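Local coordinates for envelope glycoprotein (Bourbon virus, PDB 5ZKX) that probably drives fusion of the viral and host membranes during entry, as a trimeric, gp64-like class III fusion glycoprotein seen here in its postfusion form, at residues 35-40 and 152-157; 42-47 and 146-151; 77-82 and 189-194. One frame throughout, in Å; residues are numbered along the deposited sequence.

Interaction 1 (35-40 and 152-157); sequences TTVQDR and VRLVAS
Val37 meets Val152 and Leu154 at a seam between beta sheets: the first has just left strand 26-36 of the mixed sheet, while Val152 comes just before strand 153-155, part of a small antiparallel sheet, and Leu154 lies within it. The touching backbones run nearly antiparallel, with end-to-end directions 155° apart. They share no hydrogen bonds, and their closest CA atoms, those of Val37 and Val152, are still 6.4 Å from each other, so side chains do the joining. Val37 and Leu154 reach toward each other tip to tip. Val37 CG1 touches Leu154 CD2 at 3.6 Å, and Val37 CG2 lies 3.7 Å from Leu154 CG, so both methyls of the valine bear on the leucine fork. With chi1 at -79°, CG1 of Val37 sits beside its own backbone N and CG2 takes the place between N and the carbonyl carbon. That second methyl also lies 3.7 Å from Val152 CG1, and it rests against a peptide oxygen, Val152 O, at 3.3 Å. The other branch of the leucine, CD1, turns to the strand end and approaches Thr35 O at 3.3 Å. Leu154 thus spans two residues of segment 35-40, one methyl on the Val37 side chain and the other on the Thr35 carbonyl. The contact is small, about 230 Å² counting both sides. Ala163 of strand 162-166 touches both Val37 and Val152, and Leu154 also packs on Cys257 of strand 256-260. Backbone bonds tie Thr35 to Cys257, Thr36 to Arg200 and Arg153 to Val164, so the apolar pairing lies where the mixed sheet and the three-stranded sheet come together.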
loop_
_atom_site.group_PDB
_atom_site.type_symbol
_atom_site.label_atom_id
_atom_site.label_comp_id
_atom_site.label_asym_id
_atom_site.label_seq_id
_atom_site.Cartn_x
_atom_site.Cartn_y
_atom_site.Cartn_z
ATOM N N THR A 35 -8.073 -2.744 25.206
ATOM C CA THR A 35 -6.756 -2.785 25.830
ATOM C C THR A 35 -5.726 -2.149 24.905
ATOM O O THR A 35 -5.622 -2.528 23.735
ATOM C CB THR A 35 -6.354 -4.226 26.144
ATOM O OG1 THR A 35 -7.447 -4.899 26.780
ATOM C CG2 THR A 35 -5.138 -4.257 27.058
ATOM N N THR A 36 -4.965 -1.189 25.431
ATOM C CA THR A 36 -3.913 -0.525 24.675
ATOM C C THR A 36 -2.621 -0.513 25.485
ATOM O O THR A 36 -2.619 -0.725 26.700
ATOM C CB THR A 36 -4.301 0.914 24.290
ATOM O OG1 THR A 36 -4.649 1.658 25.464
ATOM C CG2 THR A 36 -5.481 0.910 23.331
ATOM N N VAL A 37 -1.513 -0.284 24.785
ATOM C CA VAL A 37 -0.192 -0.209 25.403
ATOM C C VAL A 37 0.506 1.066 24.952
ATOM O O VAL A 37 1.735 1.106 24.827
ATOM C CB VAL A 37 0.647 -1.454 25.070
ATOM C CG1 VAL A 37 0.220 -2.612 25.945
ATOM C CG2 VAL A 37 0.495 -1.822 23.603
ATOM N N GLN A 38 -0.276 2.108 24.688
ATOM C CA GLN A 38 0.263 3.330 24.107
ATOM C C GLN A 38 1.180 4.059 25.085
ATOM O O GLN A 38 0.908 4.136 26.287
ATOM C CB GLN A 38 -0.882 4.241 23.671
ATOM C CG GLN A 38 -0.449 5.526 23.004
ATOM C CD GLN A 38 -1.427 6.651 23.253
ATOM O OE1 GLN A 38 -1.033 7.790 23.496
ATOM N NE2 GLN A 38 -2.717 6.336 23.201
ATOM N N ASP A 39 2.279 4.591 24.554
ATOM C CA ASP A 39 3.225 5.394 25.322
ATOM C C ASP A 39 3.827 6.423 24.378
ATOM O O ASP A 39 4.410 6.051 23.355
ATOM C CB ASP A 39 4.318 4.521 25.943
ATOM C CG ASP A 39 5.228 5.300 26.869
ATOM O OD1 ASP A 39 4.815 5.578 28.016
ATOM O OD2 ASP A 39 6.356 5.640 26.448
ATOM N N ARG A 40 3.689 7.702 24.716
ATOM C CA ARG A 40 4.028 8.792 23.811
ATOM C C ARG A 40 5.366 9.422 24.174
ATOM O O ARG A 40 5.665 9.638 25.351
ATOM C CB ARG A 40 2.942 9.869 23.830
ATOM C CG ARG A 40 1.627 9.438 23.217
ATOM C CD ARG A 40 0.926 10.607 22.544
ATOM N NE ARG A 40 -0.148 10.160 21.660
ATOM C CZ ARG A 40 -1.442 10.285 21.935
ATOM N NH1 ARG A 40 -1.831 10.844 23.074
ATOM N NH2 ARG A 40 -2.349 9.847 21.073
ATOM N N VAL A 152 4.840 -0.094 20.864
ATOM C CA VAL A 152 4.709 -1.431 21.428
ATOM C C VAL A 152 3.381 -2.026 20.977
ATOM O O VAL A 152 2.361 -1.328 20.913
ATOM C CB VAL A 152 4.825 -1.379 22.965
ATOM C CG1 VAL A 152 4.150 -2.578 23.612
ATOM C CG2 VAL A 152 6.287 -1.314 23.369
ATOM N N ARG A 153 3.397 -3.315 20.645
ATOM C CA ARG A 153 2.232 -4.013 20.122
ATOM C C ARG A 153 1.711 -5.021 21.143
ATOM O O ARG A 153 2.315 -5.254 22.193
ATOM C CB ARG A 153 2.565 -4.714 18.799
ATOM C CG ARG A 153 2.439 -3.834 17.554
ATOM C CD ARG A 153 3.404 -2.674 17.597
ATOM N NE ARG A 153 3.917 -2.317 16.280
ATOM C CZ ARG A 153 3.411 -1.355 15.519
ATOM N NH1 ARG A 153 2.369 -0.650 15.941
ATOM N NH2 ARG A 153 3.949 -1.094 14.336
ATOM N N LEU A 154 0.571 -5.626 20.814
ATOM C CA LEU A 154 -0.109 -6.564 21.696
ATOM C C LEU A 154 -0.250 -7.916 21.012
ATOM O O LEU A 154 -0.727 -7.996 19.874
ATOM C CB LEU A 154 -1.485 -6.028 22.102
ATOM C CG LEU A 154 -1.493 -4.942 23.182
ATOM C CD1 LEU A 154 -2.761 -4.107 23.106
ATOM C CD2 LEU A 154 -1.340 -5.556 24.561
ATOM N N VAL A 155 0.168 -8.976 21.705
ATOM C CA VAL A 155 -0.034 -10.343 21.231
ATOM C C VAL A 155 -0.803 -11.115 22.291
ATOM O O VAL A 155 -1.146 -10.566 23.341
ATOM C CB VAL A 155 1.298 -11.038 20.902
ATOM C CG1 VAL A 155 1.937 -10.402 19.681
ATOM C CG2 VAL A 155 2.230 -10.988 22.101
ATOM N N ALA A 156 -1.085 -12.392 22.030
ATOM C CA ALA A 156 -1.885 -13.192 22.951
ATOM C C ALA A 156 -1.109 -14.351 23.563
ATOM O O ALA A 156 -1.019 -14.433 24.791
ATOM C CB ALA A 156 -3.140 -13.705 22.239
ATOM N N SER A 157 -0.549 -15.252 22.754
ATOM C CA SER A 157 0.063 -16.493 23.237
ATOM C C SER A 157 -0.901 -17.330 24.074
ATOM O O SER A 157 -0.473 -18.196 24.843
ATOM C CB SER A 157 1.343 -16.215 24.037
ATOM O OG SER A 157 1.541 -17.197 25.041
#

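Interaction 2 (42-47 and 146-151); sequences KNFIIG and TNTHLE
The ring of Phe44 carries Leu150 on one face and Thr148 at its edge: Leu150 CD2 stands 3.9 Å from the ring centroid and only 9° off the normal, a CH-pi contact, while Thr148 OG1 lies near the ring plane. Tyr190 and Tyr192 also pack against this phenylalanine. The other ring, His149, has Glu151 OE1 in its plane, 3.0 Å from NE2, whereas ND2 of Asn43 comes at it obliquely. Because His149 ND1 bonds to Gly41 O as well, both ring nitrogens face acceptors, which would favour a protonated imidazolium. The amide of Asn43 is used at both ends. With chi1 at 47°, CG lies between the backbone N and carbonyl carbon. OD1 accepts Leu150 N at 2.8 Å, nearly straight at 168° and on a carbonyl lone pair, while ND2 bonds to Asp39 OD2. Farther along, Asn147 lies alongside Ile45, pointing the same way, and its OD1 presses on Ile45 CG1 at 3.2 Å; its ND2 is bonded to Gly86 O. Lys42 crosses Asn147 at about a right angle, its NZ making a weak bond to Asn147 O at 3.3 Å. Between the backbones, Thr148 N gives to Phe44 O at 2.9 Å and Phe44 N to Thr148 O at 3.0 Å, and Ile46 and Thr146 bond reciprocally in the same manner. Thr148 O takes a second, weak bond from Asn43 N. Two residues, Asn43 and Phe44, therefore face the single Thr148: a classic beta bulge, set where the start of strand 44-58 runs antiparallel to the end of strand 134-148 in the long antiparallel sheet.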
loop_
_atom_site.group_PDB
_atom_site.type_symbol
_atom_site.label_atom_id
_atom_site.label_comp_id
_atom_site.label_asym_id
_atom_site.label_seq_id
_atom_site.Cartn_x
_atom_site.Cartn_y
_atom_site.Cartn_z
ATOM N N LYS A 42 9.787 10.175 23.129
ATOM C CA LYS A 42 11.055 9.473 22.941
ATOM C C LYS A 42 11.285 8.586 24.157
ATOM O O LYS A 42 11.691 9.059 25.221
ATOM C CB LYS A 42 12.200 10.461 22.748
ATOM C CG LYS A 42 12.341 10.987 21.329
ATOM C CD LYS A 42 13.516 11.943 21.224
ATOM C CE LYS A 42 13.677 12.475 19.813
ATOM N NZ LYS A 42 12.896 11.676 18.837
ATOM N N ASN A 43 11.025 7.291 23.999
ATOM C CA ASN A 43 11.061 6.340 25.102
ATOM C C ASN A 43 12.016 5.184 24.843
ATOM O O ASN A 43 12.068 4.247 25.646
ATOM C CB ASN A 43 9.654 5.799 25.365
ATOM C CG ASN A 43 8.947 5.375 24.088
ATOM O OD1 ASN A 43 9.588 5.049 23.088
ATOM N ND2 ASN A 43 7.622 5.383 24.114
ATOM N N PHE A 44 12.766 5.226 23.747
ATOM C CA PHE A 44 13.611 4.120 23.320
ATOM C C PHE A 44 14.997 4.653 22.994
ATOM O O PHE A 44 15.133 5.599 22.212
ATOM C CB PHE A 44 13.011 3.422 22.097
ATOM C CG PHE A 44 13.531 2.037 21.868
ATOM C CD1 PHE A 44 13.661 1.147 22.916
ATOM C CD2 PHE A 44 13.867 1.613 20.595
ATOM C CE1 PHE A 44 14.129 -0.130 22.703
ATOM C CE2 PHE A 44 14.335 0.335 20.378
ATOM C CZ PHE A 44 14.466 -0.537 21.433
ATOM N N ILE A 45 16.019 4.047 23.592
ATOM C CA ILE A 45 17.408 4.413 23.348
ATOM C C ILE A 45 18.135 3.196 22.802
ATOM O O ILE A 45 18.027 2.097 23.359
ATOM C CB ILE A 45 18.098 4.938 24.620
ATOM C CG1 ILE A 45 17.224 5.989 25.308
ATOM C CG2 ILE A 45 19.454 5.534 24.275
ATOM C CD1 ILE A 45 17.904 6.674 26.474
ATOM N N ILE A 46 18.860 3.388 21.705
ATOM C CA ILE A 46 19.660 2.340 21.086
ATOM C C ILE A 46 21.099 2.823 21.027
ATOM O O ILE A 46 21.366 3.931 20.545
ATOM C CB ILE A 46 19.152 1.977 19.679
ATOM C CG1 ILE A 46 17.662 1.645 19.715
ATOM C CG2 ILE A 46 19.937 0.800 19.119
ATOM C CD1 ILE A 46 17.123 1.180 18.384
ATOM N N GLY A 47 22.011 2.006 21.522
ATOM C CA GLY A 47 23.426 2.329 21.478
ATOM C C GLY A 47 24.242 1.126 21.070
ATOM O O GLY A 47 24.006 0.012 21.536
ATOM N N THR A 146 20.983 6.748 19.700
ATOM C CA THR A 146 19.820 7.460 19.189
ATOM C C THR A 146 18.678 7.380 20.194
ATOM O O THR A 146 18.525 6.386 20.911
ATOM C CB THR A 146 19.376 6.920 17.820
ATOM O OG1 THR A 146 18.510 7.872 17.191
ATOM C CG2 THR A 146 18.648 5.588 17.953
ATOM N N ASN A 147 17.895 8.457 20.252
ATOM C CA ASN A 147 16.675 8.538 21.048
ATOM C C ASN A 147 15.486 8.575 20.098
ATOM O O ASN A 147 15.330 9.538 19.340
ATOM C CB ASN A 147 16.668 9.786 21.932
ATOM C CG ASN A 147 17.664 9.711 23.067
ATOM O OD1 ASN A 147 17.481 8.953 24.021
ATOM N ND2 ASN A 147 18.718 10.516 22.983
ATOM N N THR A 148 14.650 7.539 20.138
ATOM C CA THR A 148 13.492 7.444 19.257
ATOM C C THR A 148 12.254 7.077 20.069
ATOM O O THR A 148 12.311 6.862 21.283
ATOM C CB THR A 148 13.706 6.415 18.135
ATOM O OG1 THR A 148 13.764 5.095 18.691
ATOM C CG2 THR A 148 14.989 6.700 17.370
ATOM N N HIS A 149 11.125 7.008 19.372
ATOM C CA HIS A 149 9.856 6.579 19.940
ATOM C C HIS A 149 9.569 5.162 19.466
ATOM O O HIS A 149 9.626 4.882 18.264
ATOM C CB HIS A 149 8.733 7.532 19.523
ATOM C CG HIS A 149 7.361 6.933 19.590
ATOM N ND1 HIS A 149 6.580 6.988 20.724
ATOM C CD2 HIS A 149 6.625 6.283 18.658
ATOM C CE1 HIS A 149 5.426 6.389 20.491
ATOM N NE2 HIS A 149 5.428 5.952 19.245
ATOM N N LEU A 150 9.280 4.268 20.405
ATOM C CA LEU A 150 8.997 2.874 20.089
ATOM C C LEU A 150 7.509 2.599 20.253
ATOM O O LEU A 150 6.918 2.941 21.282
ATOM C CB LEU A 150 9.808 1.924 20.973
ATOM C CG LEU A 150 9.577 0.441 20.662
ATOM C CD1 LEU A 150 10.015 0.116 19.241
ATOM C CD2 LEU A 150 10.281 -0.456 21.669
ATOM N N GLU A 151 6.912 1.975 19.239
ATOM C CA GLU A 151 5.503 1.597 19.259
ATOM C C GLU A 151 5.412 0.138 19.690
ATOM O O GLU A 151 5.864 -0.759 18.971
ATOM C CB GLU A 151 4.860 1.814 17.890
ATOM C CG GLU A 151 3.381 2.169 17.942
ATOM C CD GLU A 151 3.142 3.594 18.398
ATOM O OE1 GLU A 151 3.365 4.526 17.595
ATOM O OE2 GLU A 151 2.735 3.784 19.561
#

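Interaction 3 (77-82 and 189-194); sequences PTKDEL and SYLYSP
Ser189 OG donates to Pro77 O at 2.9 Å, fastening the chain just ahead of helix 79-88 to strand 188-192. The contact lays the N-terminus of a helix, closed by a capping box of Thr78 and Glu81, against a strand of the sheet. The serine bond lies in the carbonyl plane, on a lone pair, with a C=O...donor angle of 143°. OG is also bonded to the hydroxyl of Thr184. Beside it, one methyl of Leu82 settles on the strand backbone: CD2 is 3.3 Å from Ser189 O and also touches Leu191 CB at 4.0 Å. Anti to the backbone N (chi1 -173°), CG of that leucine is carried toward the strand, and the side chain also packs on Ile45 of the adjoining strand 44-58. Lys79 makes the third contact with its aliphatic part, crossing Leu191 at about a right angle with its CE 3.8 Å from Leu191 CD1. Phe182 touches both of these residues.

Behind this shell, the first turn is set by Thr78 at the N-cap. Leu82 N bonds to Thr78 O at 2.8 Å, and Glu81 N to Thr78 OG1 at 3.2 Å. Glu81 is held in turn by a salt bridge from OE2 to Arg49 NH1, while Thr78 N gives to Glu81 OE1 at 3.2 Å, from 41° out of the carboxylate plane.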
loop_
_atom_site.group_PDB
_atom_site.type_symbol
_atom_site.label_atom_id
_atom_site.label_comp_id
_atom_site.label_asym_id
_atom_site.label_seq_id
_atom_site.Cartn_x
_atom_site.Cartn_y
_atom_site.Cartn_z
ATOM N N PRO A 77 27.106 -1.143 25.405
ATOM C CA PRO A 77 27.118 -0.378 26.657
ATOM C C PRO A 77 26.206 -0.992 27.706
ATOM O O PRO A 77 25.251 -1.706 27.394
ATOM C CB PRO A 77 26.621 1.009 26.229
ATOM C CG PRO A 77 25.890 0.776 24.948
ATOM C CD PRO A 77 26.608 -0.349 24.272
ATOM N N THR A 78 26.524 -0.717 28.967
ATOM C CA THR A 78 25.679 -1.154 30.064
ATOM C C THR A 78 24.419 -0.292 30.118
ATOM O O THR A 78 24.253 0.669 29.361
ATOM C CB THR A 78 26.438 -1.084 31.386
ATOM O OG1 THR A 78 26.599 0.286 31.769
ATOM C CG2 THR A 78 27.806 -1.728 31.246
ATOM N N LYS A 79 23.523 -0.643 31.042
ATOM C CA LYS A 79 22.274 0.100 31.186
ATOM C C LYS A 79 22.540 1.557 31.535
ATOM O O LYS A 79 22.038 2.467 30.866
ATOM C CB LYS A 79 21.398 -0.560 32.249
ATOM C CG LYS A 79 19.925 -0.202 32.162
ATOM C CD LYS A 79 19.139 -0.898 33.265
ATOM C CE LYS A 79 17.650 -0.607 33.165
ATOM N NZ LYS A 79 16.864 -1.422 34.138
ATOM N N ASP A 80 23.343 1.798 32.576
ATOM C CA ASP A 80 23.637 3.169 32.984
ATOM C C ASP A 80 24.464 3.902 31.939
ATOM O O ASP A 80 24.295 5.113 31.755
ATOM C CB ASP A 80 24.359 3.172 34.329
ATOM C CG ASP A 80 23.694 2.261 35.347
ATOM O OD1 ASP A 80 22.447 2.155 35.331
ATOM O OD2 ASP A 80 24.416 1.649 36.162
ATOM N N GLU A 81 25.360 3.191 31.251
ATOM C CA GLU A 81 26.105 3.795 30.152
ATOM C C GLU A 81 25.164 4.276 29.059
ATOM O O GLU A 81 25.249 5.421 28.603
ATOM C CB GLU A 81 27.103 2.787 29.585
ATOM C CG GLU A 81 28.530 2.981 30.047
ATOM C CD GLU A 81 29.487 2.041 29.351
ATOM O OE1 GLU A 81 29.322 0.808 29.487
ATOM O OE2 GLU A 81 30.400 2.534 28.659
ATOM N N LEU A 82 24.254 3.404 28.622
ATOM C CA LEU A 82 23.309 3.778 27.577
ATOM C C LEU A 82 22.410 4.927 28.018
ATOM O O LEU A 82 22.022 5.762 27.193
ATOM C CB LEU A 82 22.477 2.561 27.182
ATOM C CG LEU A 82 21.551 2.716 25.983
ATOM C CD1 LEU A 82 22.308 3.325 24.817
ATOM C CD2 LEU A 82 20.961 1.368 25.614
ATOM N N SER A 189 22.739 -2.282 22.299
ATOM C CA SER A 189 21.992 -2.337 23.543
ATOM C C SER A 189 20.735 -1.496 23.385
ATOM O O SER A 189 20.777 -0.399 22.817
ATOM C CB SER A 189 22.825 -1.837 24.733
ATOM O OG SER A 189 23.792 -2.799 25.121
ATOM N N TYR A 190 19.617 -2.018 23.881
ATOM C CA TYR A 190 18.318 -1.381 23.732
ATOM C C TYR A 190 17.709 -1.141 25.103
ATOM O O TYR A 190 17.667 -2.053 25.936
ATOM C CB TYR A 190 17.379 -2.236 22.888
ATOM C CG TYR A 190 17.971 -2.716 21.584
ATOM C CD1 TYR A 190 17.735 -2.033 20.403
ATOM C CD2 TYR A 190 18.752 -3.863 21.534
ATOM C CE1 TYR A 190 18.264 -2.472 19.211
ATOM C CE2 TYR A 190 19.284 -4.308 20.349
ATOM C CZ TYR A 190 19.038 -3.607 19.189
ATOM O OH TYR A 190 19.567 -4.049 17.998
ATOM N N LEU A 191 17.234 0.080 25.329
ATOM C CA LEU A 191 16.552 0.448 26.561
ATOM C C LEU A 191 15.239 1.138 26.224
ATOM O O LEU A 191 15.224 2.129 25.484
ATOM C CB LEU A 191 17.421 1.363 27.423
ATOM C CG LEU A 191 16.779 1.830 28.726
ATOM C CD1 LEU A 191 16.686 0.682 29.720
ATOM C CD2 LEU A 191 17.555 3.000 29.308
ATOM N N TYR A 192 14.144 0.616 26.767
ATOM C CA TYR A 192 12.809 1.162 26.556
ATOM C C TYR A 192 12.243 1.581 27.904
ATOM O O TYR A 192 12.064 0.741 28.794
ATOM C CB TYR A 192 11.907 0.131 25.875
ATOM C CG TYR A 192 10.454 0.526 25.779
ATOM C CD1 TYR A 192 9.493 -0.124 26.536
ATOM C CD2 TYR A 192 10.042 1.535 24.924
ATOM C CE1 TYR A 192 8.165 0.223 26.451
ATOM C CE2 TYR A 192 8.712 1.889 24.830
ATOM C CZ TYR A 192 7.778 1.228 25.598
ATOM O OH TYR A 192 6.448 1.568 25.518
ATOM N N SER A 193 11.966 2.875 28.056
ATOM C CA SER A 193 11.556 3.450 29.335
ATOM C C SER A 193 10.227 4.175 29.168
ATOM O O SER A 193 10.193 5.362 28.819
ATOM C CB SER A 193 12.627 4.396 29.878
ATOM O OG SER A 193 13.894 3.762 29.930
ATOM N N PRO A 194 9.112 3.495 29.416
ATOM C CA PRO A 194 7.804 4.146 29.339
ATOM C C PRO A 194 7.432 4.840 30.643
ATOM O O PRO A 194 7.943 4.526 31.722
ATOM C CB PRO A 194 6.859 2.973 29.058
ATOM C CG PRO A 194 7.496 1.832 29.780
ATOM C CD PRO A 194 8.995 2.054 29.701
#

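How the interactions relate
Interactions 2 and 3 are the closest pair, centres about 10 Å apart, because strand 44-58 sits between strands 134-148 and 188-192 in one sheet. Two probable hydrogen bonds join them, Gly47 O to Ser189 N at 2.7 Å and Asn43 O to Ser193 N at 2.8 Å. Interaction 1 lies off the end of that sheet, its centre about 17 Å from that of interaction 2 and about 21 Å from that of interaction 3. The backbone leads to it twice, from Lys42 through Gly41 to Arg40 and from Glu151 directly to Val152, and Asp39 O packs on His149 CE1 at 3.1 Å. Tyr192 bridges to it as well, its OH 3.6 Å from Val152 CG2.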